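Local coordinates for extracellular solute-binding protein family 1 (Pseudothermotoga lettingae, PDB 5CI5) that binds alpha-D-tagatopyranose in a cleft and probably delivers sugar to an ABC transporter, as extracellular solute-binding proteins do, at residues A[103-108]-A[314-319]; A[241-246]-A[386-391]; A[163-168]-A[287-292]; A[270-275]-A[281-286]; A[116-121]-A[362-367]. All blocks are in the same frame, centred on the assembly; numbering follows the deposited sequence.

Contact 1 of 5, residues A[103-108]-A[314-319]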
# COMPACT_ATOMS: atom_id res chain seq x y z
N GLU A 103 15.70 -17.62 -5.66
CA GLU A 103 15.97 -17.83 -7.08
C GLU A 103 15.75 -19.26 -7.53
O GLU A 103 15.09 -19.51 -8.53
CB GLU A 103 17.41 -17.46 -7.45
CG GLU A 103 17.62 -16.04 -7.82
CD GLU A 103 16.65 -15.50 -8.86
OE1 GLU A 103 16.04 -14.47 -8.57
OE2 GLU A 103 16.49 -16.05 -9.97
N GLU A 104 16.33 -20.20 -6.80
CA GLU A 104 16.20 -21.59 -7.20
C GLU A 104 14.74 -22.04 -7.16
O GLU A 104 14.24 -22.64 -8.11
CB GLU A 104 17.03 -22.49 -6.31
CG GLU A 104 16.72 -23.95 -6.56
CD GLU A 104 17.87 -24.83 -6.24
OE1 GLU A 104 18.35 -24.77 -5.09
OE2 GLU A 104 18.31 -25.58 -7.14
N HIS A 105 14.04 -21.72 -6.09
CA HIS A 105 12.62 -22.10 -6.06
C HIS A 105 11.81 -21.45 -7.19
O HIS A 105 10.94 -22.09 -7.77
CB HIS A 105 12.04 -21.74 -4.71
CG HIS A 105 12.27 -22.80 -3.67
ND1 HIS A 105 12.78 -22.50 -2.42
CD2 HIS A 105 12.06 -24.13 -3.68
CE1 HIS A 105 12.86 -23.61 -1.71
NE2 HIS A 105 12.43 -24.61 -2.45
N LEU A 106 12.07 -20.17 -7.49
CA LEU A 106 11.27 -19.47 -8.47
C LEU A 106 11.58 -19.99 -9.86
O LEU A 106 10.69 -20.08 -10.72
CB LEU A 106 11.50 -17.96 -8.40
CG LEU A 106 10.90 -17.34 -7.15
CD1 LEU A 106 11.41 -15.91 -7.03
CD2 LEU A 106 9.38 -17.36 -7.17
N LYS A 107 12.83 -20.38 -10.08
CA LYS A 107 13.20 -20.96 -11.35
C LYS A 107 12.45 -22.28 -11.59
O LYS A 107 12.17 -22.63 -12.73
CB LYS A 107 14.71 -21.19 -11.42
CG LYS A 107 15.20 -21.76 -12.74
CD LYS A 107 16.12 -20.79 -13.46
CE LYS A 107 16.20 -21.09 -14.95
NZ LYS A 107 16.19 -19.83 -15.76
N ASN A 108 12.12 -23.00 -10.53
CA ASN A 108 11.47 -24.30 -10.68
C ASN A 108 9.95 -24.24 -10.48
O ASN A 108 9.28 -25.26 -10.54
CB ASN A 108 12.05 -25.32 -9.70
CG ASN A 108 13.46 -25.75 -10.07
OD1 ASN A 108 13.78 -25.93 -11.24
ND2 ASN A 108 14.32 -25.88 -9.07
N ASP A 314 9.76 -26.29 4.13
CA ASP A 314 8.32 -26.28 4.38
C ASP A 314 7.76 -24.86 4.23
O ASP A 314 6.59 -24.68 3.87
CB ASP A 314 7.99 -26.79 5.78
CG ASP A 314 8.13 -28.30 5.92
OD1 ASP A 314 8.27 -28.99 4.90
OD2 ASP A 314 8.09 -28.80 7.05
N ALA A 315 8.58 -23.85 4.52
CA ALA A 315 8.13 -22.48 4.34
C ALA A 315 7.89 -22.20 2.87
O ALA A 315 6.89 -21.55 2.51
CB ALA A 315 9.15 -21.50 4.90
N TRP A 316 8.79 -22.66 2.01
CA TRP A 316 8.56 -22.52 0.57
C TRP A 316 7.27 -23.25 0.16
O TRP A 316 6.47 -22.69 -0.60
CB TRP A 316 9.75 -23.03 -0.27
CG TRP A 316 9.30 -23.14 -1.66
CD1 TRP A 316 8.94 -24.28 -2.31
CD2 TRP A 316 9.07 -22.06 -2.57
NE1 TRP A 316 8.49 -23.98 -3.57
CE2 TRP A 316 8.57 -22.63 -3.76
CE3 TRP A 316 9.22 -20.68 -2.49
CZ2 TRP A 316 8.23 -21.86 -4.86
CZ3 TRP A 316 8.89 -19.91 -3.60
CH2 TRP A 316 8.39 -20.51 -4.76
N LYS A 317 7.04 -24.47 0.66
CA LYS A 317 5.82 -25.21 0.31
C LYS A 317 4.56 -24.42 0.65
O LYS A 317 3.62 -24.36 -0.14
CB LYS A 317 5.76 -26.58 1.01
CG LYS A 317 6.48 -27.67 0.23
CD LYS A 317 5.62 -28.06 -0.98
CE LYS A 317 6.40 -28.87 -1.99
NZ LYS A 317 5.64 -28.97 -3.27
N LEU A 318 4.55 -23.77 1.82
CA LEU A 318 3.43 -22.90 2.17
C LEU A 318 3.31 -21.69 1.22
O LEU A 318 2.21 -21.35 0.78
CB LEU A 318 3.57 -22.42 3.63
CG LEU A 318 2.49 -21.48 4.18
CD1 LEU A 318 1.11 -22.07 4.03
CD2 LEU A 318 2.79 -21.19 5.67
N ALA A 319 4.43 -21.04 0.89
CA ALA A 319 4.42 -19.90 -0.04
C ALA A 319 3.85 -20.32 -1.41
O ALA A 319 3.01 -19.63 -1.99
CB ALA A 319 5.82 -19.31 -0.19

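Contact 2 of 5, residues A[241-246]-A[386-391]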
# COMPACT_ATOMS: atom_id res chain seq x y z
N ASN A 241 -8.73 15.45 11.26
CA ASN A 241 -7.41 15.80 11.75
C ASN A 241 -6.30 14.92 11.19
O ASN A 241 -6.15 13.76 11.59
CB ASN A 241 -7.40 15.72 13.28
CG ASN A 241 -6.15 16.33 13.88
OD1 ASN A 241 -5.12 16.49 13.22
ND2 ASN A 241 -6.23 16.67 15.16
N ALA A 242 -5.54 15.46 10.25
CA ALA A 242 -4.60 14.68 9.47
C ALA A 242 -3.45 14.13 10.33
O ALA A 242 -2.86 13.11 10.01
CB ALA A 242 -4.04 15.50 8.32
N ILE A 243 -3.13 14.83 11.41
CA ILE A 243 -2.07 14.36 12.29
C ILE A 243 -2.46 13.04 12.96
O ILE A 243 -1.58 12.23 13.28
CB ILE A 243 -1.72 15.44 13.36
CG1 ILE A 243 -0.86 16.54 12.73
CG2 ILE A 243 -0.99 14.83 14.57
CD1 ILE A 243 0.52 16.07 12.26
N GLN A 244 -3.76 12.81 13.15
CA GLN A 244 -4.27 11.64 13.86
C GLN A 244 -4.71 10.48 12.98
O GLN A 244 -4.81 9.35 13.45
CB GLN A 244 -5.49 11.99 14.72
CG GLN A 244 -5.26 13.00 15.80
CD GLN A 244 -6.56 13.30 16.52
OE1 GLN A 244 -7.48 13.88 15.95
NE2 GLN A 244 -6.66 12.87 17.77
N TYR A 245 -5.03 10.78 11.72
CA TYR A 245 -5.72 9.80 10.87
C TYR A 245 -5.04 9.57 9.54
O TYR A 245 -4.37 10.45 9.00
CB TYR A 245 -7.17 10.26 10.60
CG TYR A 245 -7.98 10.42 11.88
CD1 TYR A 245 -8.21 9.33 12.71
CD2 TYR A 245 -8.52 11.63 12.22
CE1 TYR A 245 -8.96 9.46 13.87
CE2 TYR A 245 -9.27 11.78 13.37
CZ TYR A 245 -9.48 10.69 14.20
OH TYR A 245 -10.24 10.80 15.36
N HIS A 246 -5.27 8.39 8.98
CA HIS A 246 -4.74 8.04 7.68
C HIS A 246 -5.78 7.24 6.88
O HIS A 246 -6.90 6.99 7.35
CB HIS A 246 -3.41 7.25 7.80
CG HIS A 246 -3.50 6.04 8.67
ND1 HIS A 246 -4.37 5.00 8.41
CD2 HIS A 246 -2.78 5.67 9.76
CE1 HIS A 246 -4.19 4.05 9.32
NE2 HIS A 246 -3.25 4.44 10.16
N MSE A 386 8.39 15.50 7.54
CA MSE A 386 8.19 16.68 6.72
C MSE A 386 6.72 17.10 6.73
O MSE A 386 6.36 18.26 7.07
CB MSE A 386 8.67 16.40 5.30
CG MSE A 386 8.53 17.55 4.36
SE MSE A 386 8.91 17.03 2.55
CE MSE A 386 7.38 15.86 2.27
N VAL A 387 5.84 16.15 6.39
CA VAL A 387 4.42 16.45 6.32
C VAL A 387 3.90 16.84 7.70
O VAL A 387 3.15 17.84 7.83
CB VAL A 387 3.64 15.25 5.77
CG1 VAL A 387 2.13 15.47 5.88
CG2 VAL A 387 4.04 15.01 4.33
N GLN A 388 4.28 16.09 8.72
CA GLN A 388 3.76 16.36 10.06
C GLN A 388 4.15 17.74 10.56
O GLN A 388 3.33 18.43 11.16
CB GLN A 388 4.24 15.34 11.09
CG GLN A 388 3.54 14.06 11.09
CD GLN A 388 3.25 13.55 12.51
OE1 GLN A 388 4.04 13.76 13.45
NE2 GLN A 388 2.12 12.89 12.66
N ARG A 389 5.39 18.14 10.31
CA ARG A 389 5.90 19.39 10.87
C ARG A 389 5.17 20.56 10.22
O ARG A 389 4.94 21.58 10.85
CB ARG A 389 7.42 19.49 10.67
CG ARG A 389 8.21 18.50 11.56
CD ARG A 389 8.91 19.19 12.72
NE ARG A 389 10.32 19.41 12.47
CZ ARG A 389 11.06 20.30 13.11
NH1 ARG A 389 10.52 21.07 14.06
NH2 ARG A 389 12.34 20.43 12.81
N VAL A 390 4.78 20.41 8.96
CA VAL A 390 3.96 21.42 8.31
C VAL A 390 2.56 21.44 8.93
O VAL A 390 2.04 22.52 9.27
CB VAL A 390 3.89 21.20 6.79
CG1 VAL A 390 2.86 22.14 6.16
CG2 VAL A 390 5.25 21.38 6.19
N LEU A 391 1.95 20.27 9.09
CA LEU A 391 0.60 20.19 9.63
C LEU A 391 0.54 20.78 11.04
O LEU A 391 -0.45 21.40 11.41
CB LEU A 391 0.12 18.73 9.66
CG LEU A 391 -0.12 18.10 8.29
CD1 LEU A 391 -0.44 16.62 8.45
CD2 LEU A 391 -1.26 18.80 7.58
O HOH W 1 0.59 11.45 14.71

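Contact 3 of 5, residues A[163-168]-A[287-292]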
# COMPACT_ATOMS: atom_id res chain seq x y z
N ASP A 163 -7.91 20.95 -9.34
CA ASP A 163 -8.88 22.01 -9.19
C ASP A 163 -10.27 21.41 -8.91
O ASP A 163 -11.02 21.88 -8.05
CB ASP A 163 -8.94 22.90 -10.42
CG ASP A 163 -7.74 23.85 -10.51
OD1 ASP A 163 -7.02 24.01 -9.51
OD2 ASP A 163 -7.55 24.42 -11.59
N GLU A 164 -10.59 20.36 -9.65
CA GLU A 164 -11.88 19.69 -9.47
C GLU A 164 -11.95 18.99 -8.11
O GLU A 164 -12.99 19.00 -7.46
CB GLU A 164 -12.13 18.70 -10.61
CG GLU A 164 -12.38 19.41 -11.93
CD GLU A 164 -12.40 18.48 -13.13
OE1 GLU A 164 -12.16 17.27 -12.98
OE2 GLU A 164 -12.65 18.97 -14.25
N LEU A 165 -10.82 18.45 -7.65
CA LEU A 165 -10.77 17.76 -6.36
C LEU A 165 -11.09 18.75 -5.27
O LEU A 165 -11.88 18.49 -4.37
CB LEU A 165 -9.40 17.11 -6.12
CG LEU A 165 -9.08 16.61 -4.71
CD1 LEU A 165 -10.08 15.56 -4.34
CD2 LEU A 165 -7.67 16.06 -4.68
N LEU A 166 -10.45 19.91 -5.35
CA LEU A 166 -10.66 20.94 -4.32
C LEU A 166 -12.11 21.39 -4.29
O LEU A 166 -12.72 21.53 -3.22
CB LEU A 166 -9.75 22.13 -4.58
CG LEU A 166 -9.87 23.31 -3.62
CD1 LEU A 166 -9.63 22.85 -2.20
CD2 LEU A 166 -8.91 24.42 -3.99
N ASP A 167 -12.65 21.64 -5.48
CA ASP A 167 -14.03 22.11 -5.58
C ASP A 167 -15.00 21.09 -4.98
O ASP A 167 -15.85 21.45 -4.16
CB ASP A 167 -14.39 22.43 -7.03
CG ASP A 167 -15.69 23.22 -7.14
OD1 ASP A 167 -15.69 24.43 -6.80
OD2 ASP A 167 -16.70 22.64 -7.55
N ALA A 168 -14.82 19.81 -5.33
CA ALA A 168 -15.71 18.78 -4.82
C ALA A 168 -15.54 18.61 -3.31
O ALA A 168 -16.53 18.47 -2.59
CB ALA A 168 -15.46 17.46 -5.51
N LEU A 287 -8.84 7.09 -11.22
CA LEU A 287 -7.51 7.68 -11.24
C LEU A 287 -7.48 8.89 -10.30
O LEU A 287 -8.37 9.75 -10.34
CB LEU A 287 -7.15 8.10 -12.66
CG LEU A 287 -5.79 8.76 -12.88
CD1 LEU A 287 -4.64 7.84 -12.52
CD2 LEU A 287 -5.69 9.18 -14.35
N HIS A 288 -6.48 8.98 -9.42
CA HIS A 288 -6.49 10.08 -8.49
C HIS A 288 -6.36 11.39 -9.27
O HIS A 288 -5.60 11.49 -10.25
CB HIS A 288 -5.37 9.96 -7.46
CG HIS A 288 -5.53 10.86 -6.26
ND1 HIS A 288 -5.19 12.20 -6.28
CD2 HIS A 288 -5.97 10.60 -5.01
CE1 HIS A 288 -5.42 12.72 -5.09
NE2 HIS A 288 -5.91 11.78 -4.30
N PRO A 289 -7.13 12.41 -8.87
CA PRO A 289 -6.96 13.73 -9.48
C PRO A 289 -5.49 14.17 -9.51
O PRO A 289 -4.73 13.91 -8.56
CB PRO A 289 -7.78 14.64 -8.56
CG PRO A 289 -8.87 13.74 -8.08
CD PRO A 289 -8.22 12.40 -7.87
N TYR A 290 -5.10 14.83 -10.59
CA TYR A 290 -3.70 15.21 -10.77
C TYR A 290 -3.58 16.63 -11.31
O TYR A 290 -4.58 17.29 -11.65
CB TYR A 290 -2.98 14.18 -11.67
CG TYR A 290 -3.51 14.10 -13.09
CD1 TYR A 290 -3.00 14.91 -14.09
CD2 TYR A 290 -4.50 13.21 -13.42
CE1 TYR A 290 -3.47 14.82 -15.39
CE2 TYR A 290 -4.99 13.11 -14.71
CZ TYR A 290 -4.46 13.93 -15.70
OH TYR A 290 -4.93 13.83 -16.98
N ASP A 291 -2.34 17.11 -11.35
CA ASP A 291 -1.97 18.45 -11.75
C ASP A 291 -1.32 18.38 -13.14
O ASP A 291 -2.00 18.55 -14.16
CB ASP A 291 -1.03 19.05 -10.70
CG ASP A 291 -0.43 20.38 -11.13
OD1 ASP A 291 -1.16 21.19 -11.73
OD2 ASP A 291 0.77 20.60 -10.84
N ALA A 292 -0.03 18.05 -13.18
CA ALA A 292 0.72 17.98 -14.43
C ALA A 292 0.64 16.63 -15.16
O ALA A 292 0.63 16.58 -16.39
CB ALA A 292 2.17 18.31 -14.15

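Contact 4 of 5, residues A[270-275]-A[281-286]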
# COMPACT_ATOMS: atom_id res chain seq x y z
N PRO A 270 -12.71 -5.46 0.16
CA PRO A 270 -13.30 -6.35 1.18
C PRO A 270 -13.41 -5.68 2.54
O PRO A 270 -14.33 -5.98 3.33
CB PRO A 270 -12.33 -7.55 1.21
CG PRO A 270 -11.03 -7.03 0.62
CD PRO A 270 -11.48 -6.04 -0.43
N LEU A 271 -12.48 -4.77 2.83
CA LEU A 271 -12.46 -4.15 4.15
C LEU A 271 -13.61 -3.17 4.32
O LEU A 271 -14.24 -3.14 5.38
CB LEU A 271 -11.12 -3.46 4.38
CG LEU A 271 -9.93 -4.44 4.33
CD1 LEU A 271 -8.60 -3.67 4.42
CD2 LEU A 271 -9.98 -5.49 5.43
N ILE A 272 -13.91 -2.38 3.31
CA ILE A 272 -14.97 -1.38 3.47
C ILE A 272 -16.31 -2.11 3.52
O ILE A 272 -17.21 -1.70 4.27
CB ILE A 272 -14.94 -0.31 2.34
CG1 ILE A 272 -15.71 0.94 2.81
CG2 ILE A 272 -15.44 -0.84 0.98
CD1 ILE A 272 -15.67 2.12 1.85
N GLU A 273 -16.44 -3.21 2.77
CA GLU A 273 -17.69 -3.96 2.71
C GLU A 273 -17.90 -4.74 3.99
O GLU A 273 -19.04 -4.93 4.42
CB GLU A 273 -17.71 -4.89 1.48
CG GLU A 273 -17.87 -4.09 0.16
CD GLU A 273 -17.59 -4.88 -1.11
OE1 GLU A 273 -17.42 -6.12 -1.04
OE2 GLU A 273 -17.53 -4.26 -2.19
N ALA A 274 -16.82 -5.17 4.63
CA ALA A 274 -16.92 -5.78 5.95
C ALA A 274 -17.40 -4.77 7.00
O ALA A 274 -18.21 -5.10 7.87
CB ALA A 274 -15.59 -6.38 6.37
N ALA A 275 -16.91 -3.53 6.91
CA ALA A 275 -17.29 -2.47 7.87
C ALA A 275 -18.76 -2.07 7.73
O ALA A 275 -19.41 -1.72 8.72
CB ALA A 275 -16.40 -1.24 7.66
N GLY A 281 -21.62 -1.47 -3.85
CA GLY A 281 -22.21 -0.77 -4.97
C GLY A 281 -22.35 0.73 -4.80
O GLY A 281 -22.79 1.42 -5.72
N LYS A 282 -21.97 1.25 -3.63
CA LYS A 282 -22.17 2.66 -3.35
C LYS A 282 -20.84 3.40 -3.16
O LYS A 282 -20.81 4.50 -2.62
CB LYS A 282 -23.04 2.80 -2.11
CG LYS A 282 -24.38 2.06 -2.24
CD LYS A 282 -25.24 2.27 -1.00
CE LYS A 282 -26.60 1.59 -1.14
NZ LYS A 282 -26.49 0.12 -1.42
N TYR A 283 -19.77 2.79 -3.64
CA TYR A 283 -18.45 3.39 -3.61
C TYR A 283 -17.73 2.98 -4.88
O TYR A 283 -18.08 1.97 -5.51
CB TYR A 283 -17.66 2.96 -2.37
CG TYR A 283 -17.14 1.54 -2.45
CD1 TYR A 283 -17.91 0.47 -1.97
CD2 TYR A 283 -15.89 1.25 -3.00
CE1 TYR A 283 -17.46 -0.81 -2.05
CE2 TYR A 283 -15.43 -0.03 -3.08
CZ TYR A 283 -16.22 -1.07 -2.59
OH TYR A 283 -15.78 -2.37 -2.66
N SER A 284 -16.72 3.76 -5.29
CA SER A 284 -15.91 3.36 -6.43
C SER A 284 -14.49 3.87 -6.34
O SER A 284 -14.07 4.40 -5.29
CB SER A 284 -16.53 3.85 -7.72
OG SER A 284 -16.00 3.09 -8.79
N VAL A 285 -13.74 3.68 -7.42
CA VAL A 285 -12.39 4.18 -7.52
C VAL A 285 -12.23 4.89 -8.85
O VAL A 285 -12.99 4.67 -9.78
CB VAL A 285 -11.34 3.06 -7.41
CG1 VAL A 285 -11.38 2.45 -6.03
CG2 VAL A 285 -11.59 1.99 -8.48
N ALA A 286 -11.23 5.76 -8.92
CA ALA A 286 -10.89 6.47 -10.14
C ALA A 286 -9.44 6.84 -10.07
O ALA A 286 -8.86 6.90 -8.98
CB ALA A 286 -11.74 7.72 -10.32
O HOH W 2 -19.03 -3.08 -4.18

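Contact 5 of 5, residues A[116-121]-A[362-367]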
# COMPACT_ATOMS: atom_id res chain seq x y z
N TRP A 116 2.94 -10.63 -12.19
CA TRP A 116 3.08 -9.38 -12.95
C TRP A 116 4.55 -8.93 -12.92
O TRP A 116 5.14 -8.80 -11.87
CB TRP A 116 2.21 -8.28 -12.39
CG TRP A 116 0.74 -8.52 -12.46
CD1 TRP A 116 -0.07 -8.88 -11.43
CD2 TRP A 116 -0.11 -8.39 -13.62
NE1 TRP A 116 -1.37 -8.99 -11.87
CE2 TRP A 116 -1.42 -8.69 -13.21
CE3 TRP A 116 0.13 -8.04 -14.95
CZ2 TRP A 116 -2.50 -8.65 -14.09
CZ3 TRP A 116 -0.97 -8.02 -15.84
CH2 TRP A 116 -2.25 -8.32 -15.40
N PRO A 117 5.13 -8.67 -14.09
CA PRO A 117 6.59 -8.48 -14.10
C PRO A 117 7.11 -7.23 -13.42
O PRO A 117 8.29 -7.23 -13.05
CB PRO A 117 6.94 -8.43 -15.60
CG PRO A 117 5.78 -8.86 -16.31
CD PRO A 117 4.57 -8.73 -15.45
N ASN A 118 6.28 -6.20 -13.29
CA ASN A 118 6.72 -5.00 -12.63
C ASN A 118 6.89 -5.24 -11.16
O ASN A 118 7.45 -4.41 -10.45
CB ASN A 118 5.75 -3.84 -12.89
CG ASN A 118 4.31 -4.16 -12.50
OD1 ASN A 118 3.81 -5.28 -12.68
ND2 ASN A 118 3.61 -3.13 -12.00
N LEU A 119 6.45 -6.40 -10.67
CA LEU A 119 6.63 -6.69 -9.25
C LEU A 119 8.02 -7.25 -8.94
O LEU A 119 8.46 -7.17 -7.79
CB LEU A 119 5.55 -7.68 -8.76
CG LEU A 119 4.11 -7.17 -8.97
CD1 LEU A 119 3.07 -8.22 -8.52
CD2 LEU A 119 3.89 -5.83 -8.24
N TRP A 120 8.71 -7.85 -9.91
CA TRP A 120 9.97 -8.50 -9.53
C TRP A 120 11.02 -7.51 -9.03
O TRP A 120 11.69 -7.82 -8.07
CB TRP A 120 10.53 -9.32 -10.69
CG TRP A 120 9.73 -10.56 -10.96
CD1 TRP A 120 9.18 -10.93 -12.15
CD2 TRP A 120 9.37 -11.58 -10.02
NE1 TRP A 120 8.51 -12.13 -12.01
CE2 TRP A 120 8.60 -12.54 -10.71
CE3 TRP A 120 9.62 -11.77 -8.66
CZ2 TRP A 120 8.09 -13.68 -10.08
CZ3 TRP A 120 9.12 -12.90 -8.04
CH2 TRP A 120 8.36 -13.85 -8.75
N PRO A 121 11.11 -6.30 -9.62
CA PRO A 121 12.12 -5.38 -9.07
C PRO A 121 11.91 -5.01 -7.60
O PRO A 121 12.88 -4.68 -6.90
CB PRO A 121 11.99 -4.14 -9.99
CG PRO A 121 11.52 -4.71 -11.28
CD PRO A 121 10.55 -5.79 -10.89
N GLU A 362 -6.02 -0.85 -15.84
CA GLU A 362 -5.50 0.15 -16.76
C GLU A 362 -4.43 1.03 -16.13
O GLU A 362 -3.50 1.44 -16.80
CB GLU A 362 -6.64 1.02 -17.29
CG GLU A 362 -7.38 0.33 -18.40
CD GLU A 362 -6.47 0.05 -19.60
OE1 GLU A 362 -5.95 1.02 -20.20
OE2 GLU A 362 -6.24 -1.14 -19.89
N THR A 363 -4.56 1.29 -14.83
CA THR A 363 -3.65 2.20 -14.13
C THR A 363 -2.37 1.50 -13.66
O THR A 363 -1.27 2.07 -13.70
CB THR A 363 -4.38 2.84 -12.94
OG1 THR A 363 -5.52 3.56 -13.42
CG2 THR A 363 -3.51 3.78 -12.18
N PHE A 364 -2.54 0.26 -13.19
CA PHE A 364 -1.46 -0.51 -12.55
C PHE A 364 -0.10 -0.47 -13.28
O PHE A 364 0.92 -0.26 -12.66
CB PHE A 364 -1.98 -1.95 -12.38
CG PHE A 364 -1.02 -2.90 -11.73
CD1 PHE A 364 -0.80 -2.86 -10.36
CD2 PHE A 364 -0.35 -3.85 -12.48
CE1 PHE A 364 0.06 -3.74 -9.76
CE2 PHE A 364 0.52 -4.74 -11.88
CZ PHE A 364 0.73 -4.69 -10.52
N PRO A 365 -0.09 -0.68 -14.61
CA PRO A 365 1.21 -0.75 -15.29
C PRO A 365 2.00 0.55 -15.23
O PRO A 365 3.22 0.53 -15.37
CB PRO A 365 0.85 -1.08 -16.74
CG PRO A 365 -0.57 -1.45 -16.74
CD PRO A 365 -1.22 -0.97 -15.51
N HIS A 366 1.30 1.66 -15.03
CA HIS A 366 1.96 2.97 -14.91
C HIS A 366 2.33 3.36 -13.49
O HIS A 366 2.94 4.42 -13.28
CB HIS A 366 1.07 4.06 -15.49
CG HIS A 366 0.79 3.92 -16.95
ND1 HIS A 366 1.79 3.97 -17.90
CD2 HIS A 366 -0.36 3.72 -17.63
CE1 HIS A 366 1.26 3.81 -19.10
NE2 HIS A 366 -0.04 3.66 -18.96
N ALA A 367 1.94 2.55 -12.52
CA ALA A 367 2.14 2.94 -11.12
C ALA A 367 3.62 2.99 -10.81
O ALA A 367 4.37 2.05 -11.13
CB ALA A 367 1.45 1.97 -10.20
O HOH W 3 4.36 -0.31 -12.27

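Contact 1 of 5, residues A[103-108]-A[314-319]
His105, on helix 103-108, lies flat on the indole of Trp316 from helix 312-322. The imidazole and the five-membered ring form a face-to-face stack, centroids 3.6 Å apart and planes only 3° from parallel. The closest atoms are His105 CD2 and Trp316 CD1, at 3.4 Å. Trp316 sends CG out anti to its backbone N (chi1 167°), which carries the indole across to the other helix, while His105 reaches back in the opposite direction, each side chain sliding past the other. As a result each CB sits over its partner's ring: His105 CB stands 3.5 Å from the centroid of the Trp316 six-membered ring, almost on the normal, and Trp316 CB 3.7 Å from the centroid of the His105 ring. Leu106 adds a lighter touch, CD2 to Trp316 CH2 at 4.1 Å, and also packs on Arg129 and Leu132 of strand 128-138. His105 NE2 bonds to Glu313 and Trp316 NE1 to Glu320, both of helix 312-322. These two glutamates are likely to restrain the turning of both rings, and the Glu313 carboxylate would tend to favour a protonated imidazole, which would add a cation-pi component to the stack.

Contact 2 of 5, residues A[241-246]-A[386-391]
Ile243 pushes its CD1 methyl between Gln388 and Leu391 of helix 376-391, from the loop between helices 220-234 and 247-255, where Asn241 makes an Asx turn. That methyl lies 3.6 Å from Gln388 NE2 and 3.7 Å from Leu391 CB, and the isoleucine side chain crosses that of the glutamine at about a right angle. Next to it Ala242 CB meets Leu391 CD1 at 3.8 Å, and both of these residues also lean on Ala233 of helix 220-234, so the loop and two helices share one apolar patch. The Gln388 chain is bent about CB-CG (chi2 -138°), which brings CG and CD over the methyl and the amide toward the loop. The amide nitrogen is fixed twice beyond that, by the carbonyl of Gly186 and by a water that accepts from NE2 at 2.9 Å. The same water donates to Ile243 O, tying the backbone of the loop to the helix. The Asx turn holds the backbone of Ile243 itself: Asn241 OD1 accepts from Ile243 N at 3.2 Å, the donor tilted 31° from the carbonyl plane.

Contact 3 of 5, residues A[163-168]-A[287-292]
His288 ND1 donates to the carbonyl of its own neighbour, Pro289 O, at 2.9 Å, and these two residues form the surface that Leu165 of helix 162-172 rests on. They belong to the loop that leaves strand 283-286, at the edge of the three-stranded antiparallel sheet in one lobe of this two-lobed binding-protein fold. The bond is nearly straight (161°), uses a carbonyl lone pair and stays close to the imidazole plane. With NE2 bonded to Tyr182 OH, the ring is held at both nitrogens, and Phe199 meets it from helix 190-202. With an alanine here, the Pro289 carbonyl and the Tyr182 hydroxyl would probably be left without their mate, and a gap would open beside the leucine. A chi1 of 167° swings the branched end of Leu165 away from its own N, and CD2 comes within 4.0 Å of His288 CE1. Met261 of strand 261-264 also touches the leucine. The closest approach across the contact is made nearer the helix backbone, where Leu165 CB meets Pro289 CB at 3.8 Å.

Contact 4 of 5, residues A[270-275]-A[281-286]
Gly281 reaches Glu273 through a water: its N donates to the water at 3.1 Å, and the water in turn donates to Glu273 OE2 at 2.8 Å. The glycine has a positive phi (80°), in the turn that brings the chain back from helix 268-275. Lys282 then swings its NZ to the carbonyl of Asp278, within the connection itself. Tyr283 begins strand 283-286, an outer strand of the antiparallel sheet 261-264/140-144/283-286, and its ring projects from there onto the helix. CG takes the crowded position between backbone N and carbonyl carbon (chi1 75°), which lays one ring face against Ile272: the CG2 methyl sits 3.9 Å from the ring centroid and 3.6 Å from Tyr283 CE1. At the ring's far end OH donates to Glu273 OE2, a short 2.6 Å bond that meets the oxygen from above the carboxylate plane. That one oxygen therefore takes two donors, the phenol and the water. Further along, Ser284 and Ala286 pair by backbone with Tyr143 and Leu141 of the central strand, and Val285 packs on Leu140 and Leu142.

Contact 5 of 5, residues A[116-121]-A[362-367]
Phe364 is packed on three flanks by the segment 116-121. Its CE2 edge points at the face of Trp116 in a T-shaped pair, planes 62° apart, with CE2 3.8 Å from Trp116 CG. Leu119 CD2 comes to the ring edge at CZ, 4.1 Å away. Asn118 ND2 stands over one face, 3.5 Å from Phe364 CE2, the amide turned nearly perpendicular to the ring; OD1 is 3.4 Å from the same atom. A chi1 of 56°, with CG between backbone N and carbonyl carbon, brings this amide to the ring. On the looser side it faces water: ND2 donates at 2.9 Å to a water that also lies 2.6 Å from Ala367 O. Without the amide, as with an alanine in place of Asn118, that face of Phe364 is likely to lose its cover and the water its link to segment 116-121. On the inner side, Leu119 and Phe364 both press on Thr136 of strand 128-138, in sequence between the pocket residues Tyr135 and Asp137, and on Leu298 of strand 298-304, just before Gly299 and Gly300 of the pocket, while Trp116 packs on helix 343-348.

How the contacts relate
Contact 5 lies close to the bound tagatose, the side chain of Leu119 about 9 Å away, and it links two others: Trp120 CZ3 touches Leu106 CD1 of contact 1 at 3.9 Å, and Thr363 CG2 meets Leu287 CD1 of contact 3 at 4.2 Å. Contact 1 belongs to the lobe of the large mixed sheet; contacts 3 and 4 share the smaller sheet's lobe, where their segments 281-286 and 287-292 run on directly. The side chains of Ile272 and His288 are about 13 and 14 Å from the sugar. Contact 2 ties helix 376-391 to loop 241-246 on that side, its centre about 41 Å from that of contact 1, across the chain's centre.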